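Long-range contact in malonyl-CoA-[acyl-carrier-protein] transacylase (Coxiella burnetii, PDB 3TQE), which probably transfers the malonyl group from malonyl-CoA to holo-acyl carrier protein, a step that feeds fatty acid synthesis: residues A[223-228]-A[242-248]. Residues are numbered along the deposited sequence; the frame is centred on the assembly and turned at random. Where two conformers were deposited one is given.
With GLY (glycine), chain C.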
loop_
_atom_site.group_PDB
_atom_site.type_symbol
_atom_site.label_atom_id
_atom_site.label_comp_id
_atom_site.label_asym_id
_atom_site.label_seq_id
_atom_site.Cartn_x
_atom_site.Cartn_y
_atom_site.Cartn_z
ATOM N N ILE A 223 13.413 -13.019 -9.195
ATOM C CA ILE A 223 12.547 -13.589 -8.171
ATOM C C ILE A 223 11.491 -14.464 -8.837
ATOM O O ILE A 223 10.949 -14.118 -9.859
ATOM C CB ILE A 223 11.900 -12.487 -7.279
ATOM C CG1 ILE A 223 11.088 -13.111 -6.129
ATOM C CG2 ILE A 223 10.987 -11.598 -8.073
ATOM C CD1 ILE A 223 10.590 -12.088 -5.071
ATOM N N SER A 224 11.218 -15.610 -8.247
ATOM C CA SER A 224 10.233 -16.518 -8.782
ATOM C C SER A 224 8.850 -16.009 -8.486
ATOM O O SER A 224 8.567 -15.606 -7.383
ATOM C CB SER A 224 10.398 -17.880 -8.134
ATOM O OG SER A 224 11.660 -18.415 -8.445
ATOM N N ILE A 225 7.990 -16.028 -9.479
ATOM C CA ILE A 225 6.633 -15.578 -9.322
ATOM C C ILE A 225 5.712 -16.662 -9.805
ATOM O O ILE A 225 5.826 -17.112 -10.933
ATOM C CB ILE A 225 6.360 -14.291 -10.088
ATOM C CG1 ILE A 225 7.350 -13.215 -9.644
ATOM C CG2 ILE A 225 4.924 -13.885 -9.882
ATOM C CD1 ILE A 225 7.244 -11.886 -10.381
ATOM N N ASP A 226 4.802 -17.081 -8.939
ATOM C CA ASP A 226 3.767 -18.036 -9.272
ATOM C C ASP A 226 2.470 -17.317 -9.597
ATOM O O ASP A 226 2.307 -16.135 -9.287
ATOM C CB ASP A 226 3.560 -18.988 -8.116
ATOM C CG ASP A 226 4.705 -19.967 -7.941
ATOM O OD1 ASP A 226 5.508 -20.142 -8.875
ATOM O OD2 ASP A 226 4.776 -20.591 -6.857
ATOM N N SER A 227 1.517 -18.006 -10.214
ATOM C CA SER A 227 0.263 -17.344 -10.519
ATOM C C SER A 227 -0.469 -17.142 -9.192
ATOM O O SER A 227 -0.523 -18.066 -8.391
ATOM C CB SER A 227 -0.609 -18.126 -11.510
ATOM O OG SER A 227 -0.129 -17.964 -12.826
ATOM N N PRO A 228 -1.023 -15.948 -8.971
ATOM C CA PRO A 228 -1.767 -15.734 -7.752
ATOM C C PRO A 228 -2.955 -16.670 -7.677
ATOM O O PRO A 228 -3.617 -16.920 -8.681
ATOM C CB PRO A 228 -2.225 -14.259 -7.866
ATOM C CG PRO A 228 -1.255 -13.637 -8.798
ATOM C CD PRO A 228 -0.983 -14.722 -9.783
ATOM N N ASN A 242 -2.194 -13.009 -14.254
ATOM C CA ASN A 242 -1.757 -14.350 -13.888
ATOM C C ASN A 242 -0.343 -14.670 -14.317
ATOM O O ASN A 242 0.291 -15.584 -13.794
ATOM C CB ASN A 242 -2.702 -15.366 -14.508
ATOM C CG ASN A 242 -4.096 -15.283 -13.949
ATOM O OD1 ASN A 242 -5.091 -15.404 -14.686
ATOM N ND2 ASN A 242 -4.192 -15.098 -12.654
ATOM N N GLU A 243 0.162 -13.954 -15.309
ATOM C CA GLU A 243 1.432 -14.279 -15.914
ATOM C C GLU A 243 2.579 -13.595 -15.208
ATOM O O GLU A 243 2.495 -12.401 -14.975
ATOM C CB GLU A 243 1.390 -13.798 -17.354
ATOM C CG GLU A 243 0.156 -14.228 -18.105
ATOM C CD GLU A 243 -1.068 -13.219 -18.098
ATOM O OE1 GLU A 243 -1.306 -12.297 -17.194
ATOM O OE2 GLU A 243 -1.857 -13.433 -19.058
ATOM N N ALA A 244 3.642 -14.319 -14.893
ATOM C CA ALA A 244 4.738 -13.777 -14.103
ATOM C C ALA A 244 5.311 -12.521 -14.686
ATOM O O ALA A 244 5.514 -11.545 -13.965
ATOM C CB ALA A 244 5.823 -14.794 -13.894
ATOM N N ASN A 245 5.581 -12.506 -15.982
ATOM C CA ASN A 245 6.242 -11.329 -16.532
ATOM C C ASN A 245 5.319 -10.134 -16.599
ATOM O O ASN A 245 5.760 -8.991 -16.572
ATOM C CB ASN A 245 6.843 -11.620 -17.896
ATOM C CG ASN A 245 8.118 -12.390 -17.801
ATOM O OD1 ASN A 245 8.905 -12.213 -16.863
ATOM N ND2 ASN A 245 8.371 -13.206 -18.811
ATOM N N ILE A 246 4.021 -10.384 -16.676
ATOM C CA ILE A 246 3.061 -9.296 -16.659
ATOM C C ILE A 246 2.983 -8.728 -15.241
ATOM O O ILE A 246 2.933 -7.523 -15.056
ATOM C CB ILE A 246 1.682 -9.746 -17.177
ATOM C CG1 ILE A 246 1.789 -10.343 -18.576
ATOM C CG2 ILE A 246 0.712 -8.599 -17.205
ATOM C CD1 ILE A 246 2.414 -9.469 -19.582
ATOM N N ILE A 247 3.009 -9.596 -14.239
ATOM C CA ILE A 247 3.100 -9.134 -12.867
ATOM C C ILE A 247 4.374 -8.332 -12.648
ATOM O O ILE A 247 4.330 -7.262 -12.036
ATOM C CB ILE A 247 2.993 -10.322 -11.901
ATOM C CG1 ILE A 247 1.609 -10.923 -11.991
ATOM C CG2 ILE A 247 3.321 -9.866 -10.457
ATOM C CD1 ILE A 247 1.455 -12.258 -11.274
ATOM N N ARG A 248 5.509 -8.814 -13.155
ATOM C CA ARG A 248 6.736 -8.043 -13.034
ATOM C C ARG A 248 6.565 -6.671 -13.641
ATOM O O ARG A 248 6.946 -5.672 -13.046
ATOM C CB ARG A 248 7.896 -8.726 -13.730
ATOM C CG ARG A 248 8.343 -9.997 -13.079
ATOM C CD ARG A 248 9.614 -10.551 -13.723
ATOM N NE ARG A 248 10.034 -11.705 -12.935
ATOM C CZ ARG A 248 9.690 -12.966 -13.182
ATOM N NH1 ARG A 248 8.984 -13.294 -14.262
ATOM N NH2 ARG A 248 10.076 -13.916 -12.367
HETATM N N GLY C . 7.623 -18.732 -12.177
HETATM C CA GLY C . 7.832 -18.107 -13.523
HETATM C C GLY C . 8.674 -16.858 -13.413
HETATM O O GLY C . 9.090 -16.522 -12.284
HETATM O OXT GLY C . 8.930 -16.163 -14.438
#
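Two direct hydrogen bonds join the extended loop 223-228 to the start of helix 244-254, a local loop-to-helix contact within the acyl transferase domain. Arg248 NH2 donates to Ile223 O at 2.7 Å, and Ser227 OG donates to Asn242 O at 2.6 Å, just before Glu243, the N-cap residue. A bound glycine adds a bridge between the segments. Its carboxylate accepts hydrogen bonds from Arg248, NH1 to OXT at 2.9 Å and NH2 to O at 2.8 Å. The ligand also pairs with the backbone of Ile225: Ile225 N gives to ligand O at 3.1 Å, and ligand N gives to Ile225 O at 2.7 Å.

Arg248 NH1 also donates a hydrogen bond to Asn245 OD1 at 2.8 Å, and NE to Ile220 O at the end of helix 210-220.

Apolar contacts join Ile225 and Pro228 to the helix. Ile225 points toward it. Its CB meets Ala244 CB at 3.9 Å, and its CG2 meets Ile247 CD1 at 4.1 Å. Ile225 CD1 lies over one face of the guanidinium and touches Arg248 CG at 3.5 Å. Pro228 CD packs on Ile247 CD1 at 3.8 Å. Leu103 of helix 97-105 touches both Pro228 and Ile247.

This glycine site is separate from the pocket with the predicted catalytic Ser96 and His205. Loop and helix also meet directly, so the ligand is an added link, held by both its charged ends.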